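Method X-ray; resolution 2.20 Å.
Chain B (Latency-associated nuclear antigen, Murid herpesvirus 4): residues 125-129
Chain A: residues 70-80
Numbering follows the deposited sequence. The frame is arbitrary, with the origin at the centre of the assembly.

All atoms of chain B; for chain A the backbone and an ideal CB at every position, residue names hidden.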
ATOM      1  N   PHE B 125       9.080   4.247  -3.738  1.00 33.08           N
ATOM      2  CA  PHE B 125       7.982   3.514  -4.308  1.00 33.94           C
ATOM      3  C   PHE B 125       8.172   3.300  -5.781  1.00 37.23           C
ATOM      4  O   PHE B 125       8.773   4.105  -6.448  1.00 42.32           O
ATOM      5  CB  PHE B 125       6.669   4.190  -4.010  1.00 26.90           C
ATOM      6  CG  PHE B 125       6.236   4.037  -2.603  1.00 26.05           C
ATOM      7  CD1 PHE B 125       5.616   2.892  -2.189  1.00 25.49           C
ATOM      8  CD2 PHE B 125       6.450   5.035  -1.699  1.00 26.70           C
ATOM      9  CE1 PHE B 125       5.217   2.741  -0.896  1.00 26.57           C
ATOM     10  CE2 PHE B 125       6.062   4.894  -0.408  1.00 35.36           C
ATOM     11  CZ  PHE B 125       5.444   3.741  -0.005  1.00 29.82           C
ATOM     12  N   PRO B 126       7.669   2.197  -6.295  1.00 29.44           N
ATOM     13  CA  PRO B 126       7.892   1.824  -7.683  1.00 29.19           C
ATOM     14  C   PRO B 126       7.035   2.558  -8.703  1.00 29.84           C
ATOM     15  O   PRO B 126       6.344   1.957  -9.468  1.00 33.14           O
ATOM     16  CB  PRO B 126       7.571   0.336  -7.688  1.00 28.29           C
ATOM     17  CG  PRO B 126       6.648   0.162  -6.559  1.00 31.17           C
ATOM     18  CD  PRO B 126       7.133   1.087  -5.513  1.00 26.91           C
ATOM     19  N   LEU B 127       7.137   3.865  -8.740  1.00 39.82           N
ATOM     20  CA  LEU B 127       6.492   4.650  -9.768  1.00 37.61           C
ATOM     21  C   LEU B 127       7.527   5.081 -10.797  1.00 42.39           C
ATOM     22  O   LEU B 127       8.630   5.406 -10.444  1.00 59.38           O
ATOM     23  CB  LEU B 127       5.847   5.856  -9.117  1.00 39.82           C
ATOM     24  CG  LEU B 127       4.815   5.553  -8.042  1.00 47.19           C
ATOM     25  CD1 LEU B 127       4.793   6.563  -6.938  1.00 56.22           C
ATOM     26  CD2 LEU B 127       3.450   5.496  -8.657  1.00 51.23           C
ATOM     27  N   PRO B 128       7.125   5.075 -12.139  1.00 50.93           N
ATOM     28  CA  PRO B 128       8.177   5.486 -13.099  1.00 58.82           C
ATOM     29  C   PRO B 128       8.861   6.791 -12.804  1.00 83.00           C
ATOM     30  O   PRO B 128       8.382   7.547 -11.983  1.00 87.47           O
ATOM     31  CB  PRO B 128       7.418   5.690 -14.392  1.00 63.39           C
ATOM     32  CG  PRO B 128       6.025   5.903 -13.992  1.00 64.99           C
ATOM     33  CD  PRO B 128       5.888   4.815 -13.009  1.00 56.85           C
ATOM     34  N   GLU B 129       9.968   7.068 -13.478  1.00105.25           N
ATOM     35  CA  GLU B 129      10.637   8.353 -13.324  1.00 77.94           C
ATOM     36  C   GLU B 129      10.477   9.218 -14.564  1.00 80.35           C
ATOM     37  O   GLU B 129       9.951  10.329 -14.497  1.00 80.49           O
ATOM     38  CB  GLU B 129      12.120   8.199 -13.007  1.00 90.47           C
ATOM     39  CG  GLU B 129      12.833   9.539 -12.884  1.00 98.18           C
ATOM     40  CD  GLU B 129      14.073   9.668 -13.757  1.00103.88           C
ATOM     41  OE1 GLU B 129      13.954   9.997 -14.958  1.00102.24           O
ATOM     42  OE2 GLU B 129      15.175   9.457 -13.226  1.00104.62           O
TER
ATOM     43  N   UNK A  70      -4.093  -0.780  -8.348  1.00 32.63           N
ATOM     44  CA  UNK A  70      -3.299  -0.069  -9.356  1.00 27.77           C
ATOM     45  C   UNK A  70      -2.524   1.068  -8.716  1.00 30.02           C
ATOM     46  O   UNK A  70      -3.019   1.724  -7.802  1.00 26.02           O
ATOM     47  CB  UNK A  70      -4.195   0.469 -10.474  1.00 27.77           C
ATOM     48  N   UNK A  71      -1.318   1.320  -9.209  1.00 22.34           N
ATOM     49  CA  UNK A  71      -0.603   2.526  -8.825  1.00 28.79           C
ATOM     50  C   UNK A  71      -1.080   3.695  -9.689  1.00 34.44           C
ATOM     51  O   UNK A  71      -1.481   3.512 -10.834  1.00 27.33           O
ATOM     52  CB  UNK A  71       0.908   2.329  -8.960  1.00 28.79           C
ATOM     53  N   UNK A  72      -1.046   4.910  -9.140  1.00 30.26           N
ATOM     54  CA  UNK A  72      -1.436   6.040  -9.986  1.00 28.29           C
ATOM     55  C   UNK A  72      -0.358   6.357 -11.014  1.00 34.12           C
ATOM     56  O   UNK A  72       0.827   6.172 -10.747  1.00 36.21           O
ATOM     57  CB  UNK A  72      -1.720   7.275  -9.129  1.00 28.29           C
ATOM     58  N   UNK A  73      -0.777   6.828 -12.181  1.00 42.12           N
ATOM     59  CA  UNK A  73       0.146   7.285 -13.203  1.00 45.54           C
ATOM     60  C   UNK A  73       0.872   8.542 -12.760  1.00 50.50           C
ATOM     61  O   UNK A  73       0.297   9.398 -12.083  1.00 52.35           O
ATOM     62  CB  UNK A  73      -0.595   7.538 -14.517  1.00 45.54           C
ATOM     63  N   UNK A  74       2.134   8.654 -13.160  1.00 52.72           N
ATOM     64  CA  UNK A  74       2.928   9.836 -12.870  1.00 50.72           C
ATOM     65  C   UNK A  74       2.845  10.802 -14.040  1.00 55.45           C
ATOM     66  O   UNK A  74       3.258  10.471 -15.153  1.00 62.44           O
ATOM     67  CB  UNK A  74       4.382   9.461 -12.579  1.00 50.72           C
ATOM     68  N   UNK A  75       2.308  12.008 -13.794  1.00 57.02           N
ATOM     69  CA  UNK A  75       2.155  13.020 -14.842  1.00 60.71           C
ATOM     70  C   UNK A  75       3.451  13.279 -15.600  1.00 69.10           C
ATOM     71  O   UNK A  75       4.500  13.440 -14.978  1.00 71.36           O
ATOM     72  CB  UNK A  75       1.650  14.330 -14.233  1.00 60.71           C
ATOM     73  N   UNK A  76       3.373  13.314 -16.926  1.00 84.94           N
ATOM     74  CA  UNK A  76       4.516  13.671 -17.748  1.00102.17           C
ATOM     75  C   UNK A  76       5.599  12.610 -17.775  1.00112.78           C
ATOM     76  O   UNK A  76       6.760  12.885 -17.467  1.00118.87           O
ATOM     77  CB  UNK A  76       5.112  14.990 -17.253  1.00102.17           C
ATOM     78  N   UNK A  77       5.220  11.393 -18.148  1.00111.36           N
ATOM     79  CA  UNK A  77       6.176  10.303 -18.273  1.00107.56           C
ATOM     80  C   UNK A  77       5.800   9.443 -19.471  1.00109.08           C
ATOM     81  O   UNK A  77       4.802   9.703 -20.144  1.00108.31           O
ATOM     82  CB  UNK A  77       6.223   9.464 -16.994  1.00107.56           C
ATOM     83  N   UNK A  78       6.598   8.414 -19.725  1.00110.22           N
ATOM     84  CA  UNK A  78       6.479   7.645 -20.952  1.00112.35           C
ATOM     85  C   UNK A  78       6.192   6.172 -20.667  1.00110.65           C
ATOM     86  O   UNK A  78       7.014   5.307 -20.966  1.00113.24           O
ATOM     87  CB  UNK A  78       7.757   7.781 -21.783  1.00112.35           C
ATOM     88  N   UNK A  79       5.026   5.886 -20.089  1.00106.87           N
ATOM     89  CA  UNK A  79       4.647   4.504 -19.802  1.00100.61           C
ATOM     90  C   UNK A  79       3.344   4.097 -20.489  1.00 99.41           C
ATOM     91  O   UNK A  79       3.297   3.077 -21.180  1.00 98.29           O
ATOM     92  CB  UNK A  79       4.513   4.306 -18.291  1.00100.61           C
ATOM     93  N   UNK A  80       2.293   4.889 -20.298  1.00 97.97           N
ATOM     94  CA  UNK A  80       0.970   4.543 -20.810  1.00 99.99           C
ATOM     95  C   UNK A  80       0.626   3.086 -20.495  1.00101.27           C
ATOM     96  O   UNK A  80      -0.174   2.462 -21.189  1.00107.63           O
ATOM     97  CB  UNK A  80       0.903   4.788 -22.319  1.00 99.99           C
TER

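Position 70 lies beyond reach: nothing of the chain B stretch comes within 5.5 Å of its ideal CB. The extended backbone, with phi/psi of -120/145, admits almost any residue, and the deposited one is C70(A), which makes no contact here.

At position 71 the CA-to-CB bond points toward chain B, and the ideal CB stands 4.1 Å from CD2 of L127(B) and 5.5 Å from O of P126(B). Chain B offers mainly hydrocarbon here, so a leucine, isoleucine, valine or methionine would suit; a longer one could extend to the proline. The residue is L71(A), with chi1 m and chi2 t. Its CD1 comes 4.2 Å from P126(B) CG and 3.6 Å from P126(B) O.

Position 72 points sideways, its ideal CB 5.5 Å from L127(B) CD2. Phi of -73° and psi of 148° are compatible with many residues, proline among them, and a small or apolar side chain would fit beside the leucine. It is P72(A), whose ring atom CD lies 4.2 Å from L127(B) CD2. The same methyl carbon, L127(B) CD2, is 3.4 Å from P72(A) O.

Position 73 turns away from chain B, which therefore imposes little choice; L73(A) occupies it without contact.

Position 74 faces chain B again. Its ideal CB is 4.2 Å from P128(B) CG and 5.2 Å from L127(B) CB, leaving room for a modest apolar group between two hydrophobic neighbours. Valine, isoleucine, alanine or perhaps threonine could serve. The deposited V74(A), with chi1 t, brings CG2 to 3.8 Å from L127(B) CB and 3.9 Å from P128(B) CG, so one methyl group packs against both residues.

Position 75 is out of reach; phi/psi of -52/133 would suit proline and many other residues, and it is P75(A). At 76, phi/psi of 71/55 favours glycine, which pays little penalty for a positive phi, and G76(A) is poorly ordered.

Position 77 points toward chain B, with its ideal CB 4.6 Å from E129(B) O and 4.7 Å from P128(B) CG. An acceptor beside a proline ring suggests serine or threonine, though valine would also be plausible. T77(A) places OG1 3.9 Å from P128(B) CB and 4.0 Å from E129(B) O, too far for a hydrogen bond to that oxygen.

Position 78 points sideways with nothing of the stretch near its CB, so most polar or small residues would do; it is T78(A), poorly ordered and without contact.

Position 79 directs its CB toward chain B, 4.8 Å from P128(B) CG. With an apolar ring but no charge nearby, leucine, methionine, glutamine or lysine, whose methylene groups can reach the ring, would all be reasonable. Q79(A) extends its side chain so that its end meets the proline ring, in a contact that is not a hydrogen bond.

Position 80, out of reach and with positive phi, could take asparagine or glycine; it holds the poorly ordered Q80(A).

Chain A (70-80) CLPLVPGTTQQ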
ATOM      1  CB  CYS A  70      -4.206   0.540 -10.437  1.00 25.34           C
ATOM      2  SG  CYS A  70      -5.351  -0.600 -11.212  1.00 48.08           S
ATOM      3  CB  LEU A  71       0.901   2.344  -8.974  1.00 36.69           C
ATOM      4  CG  LEU A  71       1.523   1.293  -8.054  1.00 32.76           C
ATOM      5  CD1 LEU A  71       2.996   1.096  -8.392  1.00 34.23           C
ATOM      6  CD2 LEU A  71       1.353   1.684  -6.599  1.00 23.40           C
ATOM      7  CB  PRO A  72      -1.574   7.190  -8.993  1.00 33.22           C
ATOM      8  CG  PRO A  72      -0.667   6.840  -7.875  1.00 34.62           C
ATOM      9  CD  PRO A  72      -0.635   5.334  -7.792  1.00 32.50           C
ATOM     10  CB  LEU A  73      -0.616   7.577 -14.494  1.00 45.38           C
ATOM     11  CG  LEU A  73      -1.150   6.325 -15.180  1.00 68.89           C
ATOM     12  CD1 LEU A  73      -1.989   6.712 -16.384  1.00 75.09           C
ATOM     13  CD2 LEU A  73       0.002   5.413 -15.579  1.00 55.15           C
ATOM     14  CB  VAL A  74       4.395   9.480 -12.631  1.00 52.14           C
ATOM     15  CG1 VAL A  74       5.194  10.727 -12.287  1.00 54.47           C
ATOM     16  CG2 VAL A  74       4.512   8.444 -11.522  1.00 50.95           C
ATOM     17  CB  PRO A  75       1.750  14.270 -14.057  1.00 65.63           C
ATOM     18  CG  PRO A  75       1.080  13.745 -12.842  1.00 58.41           C
ATOM     19  CD  PRO A  75       1.800  12.480 -12.494  1.00 52.51           C
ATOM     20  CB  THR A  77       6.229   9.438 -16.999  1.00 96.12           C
ATOM     21  OG1 THR A  77       7.382   8.585 -17.037  1.00 97.11           O
ATOM     22  CG2 THR A  77       4.973   8.593 -16.875  1.00 84.68           C
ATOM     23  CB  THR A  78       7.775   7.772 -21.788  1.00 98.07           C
ATOM     24  OG1 THR A  78       8.776   6.882 -21.278  1.00 97.52           O
ATOM     25  CG2 THR A  78       8.308   9.201 -21.733  1.00 84.47           C
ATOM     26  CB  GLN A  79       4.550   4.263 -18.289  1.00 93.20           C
ATOM     27  CG  GLN A  79       3.541   5.136 -17.552  1.00 93.17           C
ATOM     28  CD  GLN A  79       3.459   4.807 -16.069  1.00 93.29           C
ATOM     29  OE1 GLN A  79       3.579   3.646 -15.670  1.00 94.53           O
ATOM     30  NE2 GLN A  79       3.259   5.831 -15.245  1.00 84.47           N
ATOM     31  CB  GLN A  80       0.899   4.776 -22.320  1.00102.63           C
ATOM     32  CG  GLN A  80      -0.329   5.555 -22.772  1.00102.74           C
ATOM     33  CD  GLN A  80      -0.299   5.874 -24.257  1.00107.56           C
ATOM     34  OE1 GLN A  80       0.653   5.525 -24.953  1.00116.07           O
ATOM     35  NE2 GLN A  80      -1.338   6.542 -24.749  1.00104.25           N
TER
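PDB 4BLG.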